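Local coordinates for necrotic enteritis toxin B (Clostridium perfringens, PDB 4I0N), which is a pore-forming toxin that probably assembles into a membrane-spanning ring-shaped pore, as its alpha-hemolysin relatives do, at residues Lys21-Ser29 with Leu41-His50; Ser103-Val114 with Ile147-Gln158. One frame throughout, in Å; residues are numbered along the deposited sequence.

Contact 1 (Lys21-Ser29 with Leu41-His50); sequences KEAIKYTSS and LSGTFIEDPH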
loop_
_atom_site.group_PDB
_atom_site.type_symbol
_atom_site.label_atom_id
_atom_site.label_comp_id
_atom_site.label_asym_id
_atom_site.label_seq_id
_atom_site.Cartn_x
_atom_site.Cartn_y
_atom_site.Cartn_z
ATOM N N LYS A 21 -11.200 -29.910 16.926
ATOM C CA LYS A 21 -12.251 -29.462 15.999
ATOM C C LYS A 21 -11.658 -29.304 14.608
ATOM O O LYS A 21 -10.476 -28.953 14.466
ATOM C CB LYS A 21 -12.881 -28.146 16.465
ATOM C CG LYS A 21 -13.484 -28.227 17.851
ATOM C CD LYS A 21 -14.385 -27.069 18.164
ATOM C CE LYS A 21 -15.026 -27.288 19.532
ATOM N NZ LYS A 21 -16.461 -26.900 19.502
ATOM N N GLU A 22 -12.467 -29.560 13.582
ATOM C CA GLU A 22 -11.996 -29.437 12.203
ATOM C C GLU A 22 -12.895 -28.554 11.320
ATOM O O GLU A 22 -14.083 -28.385 11.585
ATOM C CB GLU A 22 -11.790 -30.822 11.574
ATOM C CG GLU A 22 -10.754 -31.680 12.316
ATOM C CD GLU A 22 -10.580 -33.073 11.730
ATOM O OE1 GLU A 22 -11.598 -33.738 11.432
ATOM O OE2 GLU A 22 -9.414 -33.506 11.565
ATOM N N ALA A 23 -12.288 -27.955 10.302
ATOM C CA ALA A 23 -13.003 -27.197 9.277
ATOM C C ALA A 23 -12.320 -27.479 7.944
ATOM O O ALA A 23 -11.339 -28.212 7.897
ATOM C CB ALA A 23 -12.973 -25.705 9.602
ATOM N N ILE A 24 -12.837 -26.900 6.866
ATOM C CA ILE A 24 -12.285 -27.137 5.532
ATOM C C ILE A 24 -11.866 -25.786 4.972
ATOM O O ILE A 24 -12.627 -24.824 5.057
ATOM C CB ILE A 24 -13.340 -27.754 4.584
ATOM C CG1 ILE A 24 -13.944 -29.026 5.203
ATOM C CG2 ILE A 24 -12.713 -28.041 3.198
ATOM C CD1 ILE A 24 -15.245 -29.497 4.529
ATOM N N LYS A 25 -10.666 -25.721 4.408
ATOM C CA LYS A 25 -10.207 -24.502 3.770
ATOM C C LYS A 25 -10.008 -24.691 2.264
ATOM O O LYS A 25 -9.703 -25.789 1.801
ATOM C CB LYS A 25 -8.923 -23.967 4.425
ATOM C CG LYS A 25 -7.689 -24.812 4.198
ATOM C CD LYS A 25 -6.399 -24.053 4.548
ATOM C CE LYS A 25 -5.225 -25.038 4.604
ATOM N NZ LYS A 25 -3.892 -24.411 4.896
ATOM N N TYR A 26 -10.154 -23.590 1.533
ATOM C CA TYR A 26 -10.011 -23.557 0.071
ATOM C C TYR A 26 -9.199 -22.324 -0.255
ATOM O O TYR A 26 -9.408 -21.283 0.369
ATOM C CB TYR A 26 -11.373 -23.385 -0.610
ATOM C CG TYR A 26 -12.353 -24.469 -0.289
ATOM C CD1 TYR A 26 -12.492 -25.575 -1.127
ATOM C CD2 TYR A 26 -13.128 -24.408 0.871
ATOM C CE1 TYR A 26 -13.407 -26.589 -0.823
ATOM C CE2 TYR A 26 -14.034 -25.426 1.182
ATOM C CZ TYR A 26 -14.160 -26.502 0.325
ATOM O OH TYR A 26 -15.052 -27.501 0.611
ATOM N N THR A 27 -8.320 -22.413 -1.247
ATOM C CA THR A 27 -7.525 -21.250 -1.636
ATOM C C THR A 27 -7.757 -20.848 -3.083
ATOM O O THR A 27 -8.091 -21.680 -3.935
ATOM C CB THR A 27 -6.015 -21.473 -1.412
ATOM O OG1 THR A 27 -5.600 -22.656 -2.098
ATOM C CG2 THR A 27 -5.709 -21.613 0.070
ATOM N N SER A 28 -7.605 -19.554 -3.352
ATOM C CA SER A 28 -7.715 -19.040 -4.718
ATOM C C SER A 28 -6.911 -17.774 -4.810
ATOM O O SER A 28 -6.606 -17.153 -3.791
ATOM C CB SER A 28 -9.187 -18.801 -5.097
ATOM O OG SER A 28 -9.283 -18.467 -6.468
ATOM N N SER A 29 -6.526 -17.397 -6.019
ATOM C CA SER A 29 -5.838 -16.125 -6.218
ATOM C C SER A 29 -6.098 -15.641 -7.631
ATOM O O SER A 29 -6.292 -16.465 -8.556
ATOM C CB SER A 29 -4.319 -16.301 -6.011
ATOM O OG SER A 29 -3.610 -15.068 -6.179
ATOM N N LEU A 41 -4.648 -10.554 -5.493
ATOM C CA LEU A 41 -5.529 -10.791 -4.341
ATOM C C LEU A 41 -5.680 -12.294 -4.162
ATOM O O LEU A 41 -6.168 -12.993 -5.067
ATOM C CB LEU A 41 -6.906 -10.126 -4.540
ATOM C CG LEU A 41 -7.809 -10.119 -3.300
ATOM C CD1 LEU A 41 -7.202 -9.275 -2.168
ATOM C CD2 LEU A 41 -9.178 -9.587 -3.660
ATOM N N SER A 42 -5.225 -12.796 -3.013
ATOM C CA SER A 42 -5.268 -14.229 -2.726
ATOM C C SER A 42 -6.187 -14.446 -1.553
ATOM O O SER A 42 -6.263 -13.608 -0.646
ATOM C CB SER A 42 -3.879 -14.787 -2.382
ATOM O OG SER A 42 -2.991 -14.492 -3.443
ATOM N N GLY A 43 -6.874 -15.582 -1.562
ATOM C CA GLY A 43 -7.880 -15.847 -0.535
ATOM C C GLY A 43 -7.757 -17.228 0.056
ATOM O O GLY A 43 -7.395 -18.190 -0.640
ATOM N N THR A 44 -8.044 -17.313 1.352
ATOM C CA THR A 44 -8.279 -18.599 1.997
ATOM C C THR A 44 -9.702 -18.568 2.545
ATOM O O THR A 44 -9.986 -17.828 3.489
ATOM C CB THR A 44 -7.294 -18.830 3.145
ATOM O OG1 THR A 44 -5.963 -18.626 2.654
ATOM C CG2 THR A 44 -7.447 -20.252 3.677
ATOM N N PHE A 45 -10.588 -19.345 1.930
ATOM C CA PHE A 45 -11.982 -19.445 2.375
ATOM C C PHE A 45 -12.070 -20.557 3.380
ATOM O O PHE A 45 -11.485 -21.633 3.161
ATOM C CB PHE A 45 -12.905 -19.816 1.196
ATOM C CG PHE A 45 -13.003 -18.760 0.110
ATOM C CD1 PHE A 45 -14.054 -17.842 0.101
ATOM C CD2 PHE A 45 -12.065 -18.720 -0.929
ATOM C CE1 PHE A 45 -14.151 -16.882 -0.908
ATOM C CE2 PHE A 45 -12.169 -17.761 -1.954
ATOM C CZ PHE A 45 -13.212 -16.849 -1.938
ATOM N N ILE A 46 -12.818 -20.331 4.457
ATOM C CA ILE A 46 -13.015 -21.378 5.454
ATOM C C ILE A 46 -14.493 -21.708 5.509
ATOM O O ILE A 46 -15.329 -20.809 5.597
ATOM C CB ILE A 46 -12.528 -20.966 6.878
ATOM C CG1 ILE A 46 -11.051 -20.553 6.869
ATOM C CG2 ILE A 46 -12.721 -22.101 7.872
ATOM C CD1 ILE A 46 -10.868 -19.080 7.043
ATOM N N GLU A 47 -14.797 -22.996 5.413
ATOM C CA GLU A 47 -16.141 -23.509 5.633
ATOM C C GLU A 47 -16.021 -24.250 6.953
ATOM O O GLU A 47 -15.492 -25.375 7.005
ATOM C CB GLU A 47 -16.582 -24.461 4.511
ATOM C CG GLU A 47 -16.699 -23.811 3.134
ATOM C CD GLU A 47 -17.852 -22.811 3.021
ATOM O OE1 GLU A 47 -18.745 -22.780 3.906
ATOM O OE2 GLU A 47 -17.876 -22.079 2.015
ATOM N N ASP A 48 -16.501 -23.586 8.004
ATOM C CA ASP A 48 -16.332 -24.011 9.384
ATOM C C ASP A 48 -17.690 -24.424 9.962
ATOM O O ASP A 48 -18.565 -23.574 10.146
ATOM C CB ASP A 48 -15.720 -22.840 10.175
ATOM C CG ASP A 48 -15.315 -23.210 11.594
ATOM O OD1 ASP A 48 -15.604 -24.330 12.054
ATOM O OD2 ASP A 48 -14.676 -22.347 12.263
ATOM N N PRO A 49 -17.875 -25.732 10.250
ATOM C CA PRO A 49 -19.108 -26.248 10.888
ATOM C C PRO A 49 -19.294 -25.765 12.326
ATOM O O PRO A 49 -20.351 -26.006 12.925
ATOM C CB PRO A 49 -18.908 -27.777 10.900
ATOM C CG PRO A 49 -17.653 -28.054 10.114
ATOM C CD PRO A 49 -16.860 -26.779 10.066
ATOM N N HIS A 50 -18.260 -25.122 12.872
ATOM C CA HIS A 50 -18.242 -24.659 14.265
ATOM C C HIS A 50 -18.423 -23.142 14.387
ATOM O O HIS A 50 -18.386 -22.593 15.481
ATOM C CB HIS A 50 -16.930 -25.107 14.915
ATOM C CG HIS A 50 -16.669 -26.573 14.747
ATOM N ND1 HIS A 50 -17.360 -27.534 15.452
ATOM C CD2 HIS A 50 -15.841 -27.246 13.909
ATOM C CE1 HIS A 50 -16.952 -28.735 15.080
ATOM N NE2 HIS A 50 -16.035 -28.589 14.140
HETATM O O HOH W 1 -15.024 -31.028 13.929
#
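S42 meets S29 at the hairpin end, with S42 OG 2.9 Å from S29 OG. G43 pairs with S28; G43 N donates to S28 O at 2.7 Å. T44 lies alongside T27, its side chain pointing the same way. Its CG2 stands anti to the backbone N and meets K25 CD at 4.0 Å. F45 and Y26 form another hydrogen-bonded pair, with F45 N to Y26 O at 2.8 Å. The Y26 ring stacks on H283, and F45 meets H283 edge-to-face. I46 CG2 touches A23 CB. With chi1 at -64°, E47 CG lies beside the backbone N and meets Y26 CE2 at 3.7 Å; the bend at chi2 turns the carboxylate plane 72° from the ring, and OE2 bonds to H283. D48 leaves the strand and forms an Asx turn, its OD1 taking H50 N from above the carboxylate plane. Its OD2 accepts from Y120 OH and G123 N, tying the hairpin to the end of strand 113-120, probably part of the folded prestem, as in relatives. P49 CD rests against E22 O. One face of the H50 ring receives K21 CB, 4.1 Å from the centroid. Water 1 bridges E22 N and H50 NE2. The pair is an antiparallel beta hairpin of the beta-sandwich cap.

Contact 2 (Ser103-Val114 with Ile147-Gln158); sequences SIPKNTIDKKDV and ISYEQPDFRTIQ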
loop_
_atom_site.group_PDB
_atom_site.type_symbol
_atom_site.label_atom_id
_atom_site.label_comp_id
_atom_site.label_asym_id
_atom_site.label_seq_id
_atom_site.Cartn_x
_atom_site.Cartn_y
_atom_site.Cartn_z
ATOM N N SER A 103 -8.096 -6.260 9.879
ATOM C CA SER A 103 -7.155 -6.019 8.786
ATOM C C SER A 103 -5.799 -5.659 9.387
ATOM O O SER A 103 -5.723 -5.147 10.520
ATOM C CB SER A 103 -7.678 -4.905 7.874
ATOM O OG SER A 103 -7.733 -3.658 8.551
ATOM N N ILE A 104 -4.738 -5.940 8.643
ATOM C CA ILE A 104 -3.377 -5.611 9.062
ATOM C C ILE A 104 -2.658 -4.957 7.864
ATOM O O ILE A 104 -2.981 -5.242 6.699
ATOM C CB ILE A 104 -2.581 -6.865 9.560
ATOM C CG1 ILE A 104 -2.637 -8.001 8.524
ATOM C CG2 ILE A 104 -3.071 -7.341 10.947
ATOM C CD1 ILE A 104 -1.607 -9.109 8.723
ATOM N N PRO A 105 -1.677 -4.083 8.126
ATOM C CA PRO A 105 -1.169 -3.668 9.433
ATOM C C PRO A 105 -2.065 -2.658 10.090
ATOM O O PRO A 105 -2.933 -2.086 9.437
ATOM C CB PRO A 105 0.203 -3.052 9.100
ATOM C CG PRO A 105 0.057 -2.541 7.698
ATOM C CD PRO A 105 -0.961 -3.428 7.011
ATOM N N LYS A 106 -1.863 -2.446 11.391
ATOM C CA LYS A 106 -2.757 -1.573 12.136
ATOM C C LYS A 106 -2.033 -0.360 12.690
ATOM O O LYS A 106 -0.799 -0.326 12.739
ATOM C CB LYS A 106 -3.476 -2.335 13.262
ATOM C CG LYS A 106 -4.237 -3.590 12.778
ATOM C CD LYS A 106 -5.465 -3.957 13.655
ATOM C CE LYS A 106 -6.707 -3.126 13.322
ATOM N NZ LYS A 106 -7.037 -3.114 11.845
ATOM N N ASN A 107 -2.826 0.636 13.101
ATOM C CA ASN A 107 -2.306 1.853 13.701
ATOM C C ASN A 107 -1.227 2.500 12.827
ATOM O O ASN A 107 -1.416 2.608 11.599
ATOM C CB ASN A 107 -1.847 1.546 15.142
ATOM C CG ASN A 107 -2.974 0.974 15.983
ATOM O OD1 ASN A 107 -2.906 -0.167 16.455
ATOM N ND2 ASN A 107 -4.035 1.756 16.149
ATOM N N THR A 108 -0.120 2.936 13.429
ATOM C CA THR A 108 0.973 3.553 12.675
ATOM C C THR A 108 2.277 2.813 12.922
ATOM O O THR A 108 2.627 2.542 14.082
ATOM C CB THR A 108 1.128 5.019 13.053
ATOM O OG1 THR A 108 -0.109 5.678 12.774
ATOM C CG2 THR A 108 2.271 5.705 12.288
ATOM N N ILE A 109 2.985 2.499 11.839
ATOM C CA ILE A 109 4.257 1.761 11.909
ATOM C C ILE A 109 5.351 2.581 11.254
ATOM O O ILE A 109 5.258 2.929 10.080
ATOM C CB ILE A 109 4.131 0.341 11.281
ATOM C CG1 ILE A 109 3.020 -0.419 12.019
ATOM C CG2 ILE A 109 5.492 -0.393 11.301
ATOM C CD1 ILE A 109 2.623 -1.746 11.447
ATOM N N ASP A 110 6.364 2.921 12.043
ATOM C CA ASP A 110 7.465 3.737 11.578
ATOM C C ASP A 110 8.670 2.854 11.217
ATOM O O ASP A 110 9.614 3.344 10.609
ATOM C CB ASP A 110 7.925 4.724 12.663
ATOM C CG ASP A 110 7.021 5.928 12.819
ATOM O OD1 ASP A 110 5.940 6.005 12.194
ATOM O OD2 ASP A 110 7.415 6.823 13.601
ATOM N N LYS A 111 8.660 1.580 11.631
ATOM C CA LYS A 111 9.785 0.656 11.378
ATOM C C LYS A 111 9.934 0.416 9.887
ATOM O O LYS A 111 8.929 0.317 9.173
ATOM C CB LYS A 111 9.520 -0.703 12.038
ATOM C CG LYS A 111 9.268 -0.658 13.535
ATOM C CD LYS A 111 10.458 -0.079 14.276
ATOM C CE LYS A 111 10.220 0.058 15.795
ATOM N NZ LYS A 111 9.571 -1.135 16.401
ATOM N N LYS A 112 11.173 0.266 9.413
ATOM C CA LYS A 112 11.366 0.039 7.981
ATOM C C LYS A 112 10.665 -1.243 7.515
ATOM O O LYS A 112 10.067 -1.279 6.430
ATOM C CB LYS A 112 12.862 -0.020 7.631
ATOM C CG LYS A 112 13.122 -0.396 6.157
ATOM C CD LYS A 112 14.603 -0.318 5.795
ATOM C CE LYS A 112 15.454 -1.231 6.636
ATOM N NZ LYS A 112 15.302 -2.645 6.245
ATOM N N ASP A 113 10.781 -2.310 8.306
ATOM C CA ASP A 113 10.201 -3.593 7.910
ATOM C C ASP A 113 8.882 -3.800 8.631
ATOM O O ASP A 113 8.838 -3.854 9.868
ATOM C CB ASP A 113 11.146 -4.765 8.197
ATOM C CG ASP A 113 12.446 -4.668 7.436
ATOM O OD1 ASP A 113 12.433 -4.148 6.299
ATOM O OD2 ASP A 113 13.475 -5.124 7.978
ATOM N N VAL A 114 7.808 -3.882 7.854
ATOM C CA VAL A 114 6.473 -4.113 8.398
ATOM C C VAL A 114 6.175 -5.598 8.268
ATOM O O VAL A 114 6.363 -6.195 7.198
ATOM C CB VAL A 114 5.415 -3.303 7.629
ATOM C CG1 VAL A 114 3.971 -3.640 8.119
ATOM C CG2 VAL A 114 5.736 -1.809 7.761
ATOM N N ILE A 147 1.848 -10.805 6.374
ATOM C CA ILE A 147 2.252 -9.754 5.448
ATOM C C ILE A 147 3.676 -9.310 5.737
ATOM O O ILE A 147 4.174 -9.453 6.852
ATOM C CB ILE A 147 1.330 -8.504 5.505
ATOM C CG1 ILE A 147 1.442 -7.836 6.889
ATOM C CG2 ILE A 147 -0.114 -8.883 5.134
ATOM C CD1 ILE A 147 0.989 -6.386 6.906
ATOM N N SER A 148 4.321 -8.754 4.719
ATOM C CA SER A 148 5.697 -8.282 4.836
ATOM C C SER A 148 5.964 -7.276 3.743
ATOM O O SER A 148 5.734 -7.555 2.557
ATOM C CB SER A 148 6.687 -9.458 4.675
ATOM O OG SER A 148 8.023 -8.980 4.614
ATOM N N TYR A 149 6.439 -6.097 4.132
ATOM C CA TYR A 149 6.983 -5.156 3.161
ATOM C C TYR A 149 7.969 -4.212 3.798
ATOM O O TYR A 149 8.022 -4.100 5.016
ATOM C CB TYR A 149 5.873 -4.374 2.420
ATOM C CG TYR A 149 5.008 -3.479 3.279
ATOM C CD1 TYR A 149 5.428 -2.169 3.629
ATOM C CD2 TYR A 149 3.777 -3.925 3.747
ATOM C CE1 TYR A 149 4.589 -1.325 4.380
ATOM C CE2 TYR A 149 2.935 -3.094 4.519
ATOM C CZ TYR A 149 3.354 -1.811 4.836
ATOM O OH TYR A 149 2.521 -1.006 5.583
ATOM N N GLU A 150 8.784 -3.575 2.969
ATOM C CA GLU A 150 9.701 -2.561 3.461
ATOM C C GLU A 150 9.252 -1.143 3.048
ATOM O O GLU A 150 8.627 -0.937 1.983
ATOM C CB GLU A 150 11.138 -2.855 3.010
ATOM C CG GLU A 150 11.362 -2.656 1.533
ATOM C CD GLU A 150 12.802 -2.855 1.114
ATOM O OE1 GLU A 150 13.711 -2.845 1.987
ATOM O OE2 GLU A 150 13.012 -3.024 -0.104
ATOM N N GLN A 151 9.555 -0.169 3.903
ATOM C CA GLN A 151 9.166 1.221 3.636
ATOM C C GLN A 151 10.265 2.211 4.071
ATOM O O GLN A 151 9.975 3.175 4.769
ATOM C CB GLN A 151 7.826 1.539 4.324
ATOM C CG GLN A 151 7.890 1.299 5.851
ATOM C CD GLN A 151 6.621 1.716 6.586
ATOM O OE1 GLN A 151 5.646 2.101 5.970
ATOM N NE2 GLN A 151 6.636 1.616 7.918
ATOM N N PRO A 152 11.523 1.994 3.641
ATOM C CA PRO A 152 12.594 2.926 4.087
ATOM C C PRO A 152 12.234 4.394 3.847
ATOM O O PRO A 152 11.787 4.750 2.749
ATOM C CB PRO A 152 13.809 2.526 3.242
ATOM C CG PRO A 152 13.207 1.762 2.062
ATOM C CD PRO A 152 12.032 1.025 2.656
ATOM N N ASP A 153 12.404 5.203 4.897
ATOM C CA ASP A 153 12.113 6.658 4.907
ATOM C C ASP A 153 10.640 7.048 4.943
ATOM O O ASP A 153 10.342 8.251 4.904
ATOM C CB ASP A 153 12.776 7.393 3.722
ATOM C CG ASP A 153 14.298 7.314 3.745
ATOM O OD1 ASP A 153 14.904 6.920 4.773
ATOM O OD2 ASP A 153 14.887 7.671 2.713
ATOM N N PHE A 154 9.741 6.053 5.022
ATOM C CA PHE A 154 8.301 6.266 5.039
ATOM C C PHE A 154 7.713 5.646 6.298
ATOM O O PHE A 154 8.421 4.902 7.015
ATOM C CB PHE A 154 7.625 5.632 3.802
ATOM C CG PHE A 154 7.810 6.401 2.524
ATOM C CD1 PHE A 154 6.700 6.951 1.872
ATOM C CD2 PHE A 154 9.078 6.502 1.927
ATOM C CE1 PHE A 154 6.862 7.647 0.630
ATOM C CE2 PHE A 154 9.266 7.179 0.707
ATOM C CZ PHE A 154 8.147 7.759 0.053
ATOM N N ARG A 155 6.449 5.967 6.586
ATOM C CA ARG A 155 5.688 5.286 7.642
ATOM C C ARG A 155 4.344 4.847 7.099
ATOM O O ARG A 155 3.878 5.392 6.089
ATOM C CB ARG A 155 5.474 6.216 8.847
ATOM C CG ARG A 155 4.766 7.508 8.499
ATOM C CD ARG A 155 4.243 8.233 9.763
ATOM N NE ARG A 155 5.252 8.317 10.807
ATOM C CZ ARG A 155 5.979 9.404 11.080
ATOM N NH1 ARG A 155 5.809 10.531 10.380
ATOM N NH2 ARG A 155 6.889 9.365 12.057
ATOM N N THR A 156 3.734 3.863 7.754
ATOM C CA THR A 156 2.414 3.379 7.373
ATOM C C THR A 156 1.407 3.857 8.418
ATOM O O THR A 156 1.620 3.669 9.623
ATOM C CB THR A 156 2.377 1.851 7.343
ATOM O OG1 THR A 156 3.239 1.402 6.294
ATOM C CG2 THR A 156 0.931 1.344 7.092
ATOM N N ILE A 157 0.342 4.503 7.950
ATOM C CA ILE A 157 -0.725 4.978 8.838
ATOM C C ILE A 157 -1.999 4.297 8.370
ATOM O O ILE A 157 -2.439 4.523 7.237
ATOM C CB ILE A 157 -0.891 6.518 8.750
ATOM C CG1 ILE A 157 0.449 7.210 9.090
ATOM C CG2 ILE A 157 -2.060 7.002 9.644
ATOM C CD1 ILE A 157 0.575 8.628 8.550
ATOM N N GLN A 158 -2.589 3.442 9.202
ATOM C CA GLN A 158 -3.913 2.930 8.824
ATOM C C GLN A 158 -4.941 4.026 9.102
ATOM O O GLN A 158 -5.233 4.335 10.254
ATOM C CB GLN A 158 -4.284 1.622 9.520
ATOM C CG GLN A 158 -5.609 1.052 8.955
ATOM C CD GLN A 158 -5.961 -0.342 9.451
ATOM O OE1 GLN A 158 -5.888 -0.625 10.649
ATOM N NE2 GLN A 158 -6.375 -1.218 8.522
HETATM O O HOH W 2 -5.774 0.807 12.899
HETATM O O HOH W 3 10.457 3.258 7.806
HETATM O O HOH W 4 9.163 6.157 9.532
HETATM O O HOH W 5 9.001 -7.015 6.614
#
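Q151 sets its CG between the backbone N and the carbonyl carbon (chi1 58°), then runs extended. This carries its amide across to the loop after I109. Q151 NE2 gives one proton to I109 O and the other to K111 O, each at 2.9 Å. The first comes from above the carbonyl plane, 55° out of it; T156 N is a second donor to I109 O, closer to that plane. Y149 has the same kind of first torsion, which lays its ring against V114. V114 CB sits over the ring centre, 3.8 Å from the centroid. At the ring edge a polar chain continues: Y149 OH donates to T156 OG1 at 2.6 Å, and T156 OG1 donates to Q151 OE1 at 2.5 Å. The buried Q151 amide is thus bonded at both nitrogen and oxygen.

P105 follows a cis peptide bond. Its CD meets I147 CD1, and its CG approaches the edge of the Y149 ring. Q158 NE2 donates to S103 OG in its own amide plane. K106 NZ reaches a lone pair of Q158 OE1 at 3.0 Å. On the surface, R155 grips D110 side-on, with NE on OD1 at 2.8 Å and NH2 on OD2 at 3.0 Å. The planes are 47° apart, and both nitrogens meet the carboxylate from above its plane.

The backbone forms two short antiparallel ladders, T108-I109 with I157-T156 and D113-V114 with E150-Y149. The register shifts by two between them: the first segment loops out at D110-K112 and the second makes a type II turn from Q151 to F154. Strands 113-120 and 144-150 probably belong to the folded prestem, as in alpha-hemolysin relatives. The contact probably lies at the junction of stem and cap in the leukocidin/hemolysin fold.

The centre of contact 1 lies about 25 Å from that of the chain, the centre of contact 2 about 9 Å. Both are partly buried, and their centres are about 27 Å apart. Contact 1 is one regular ladder, held mainly by backbone bonds. Contact 2 is two short, separate ladders, and side chains do much of the joining through a buried amide, a hydroxyl chain and a surface salt bridge. It reaches the sheet of contact 1 only through S103-I104 on edge strand 99-104; its ladders lie in other sheets. Strand 113-120 starts in contact 2, and Y120 at its end bonds to D48 in contact 1. Both contacts thus touch this strand, probably part of the folded prestem.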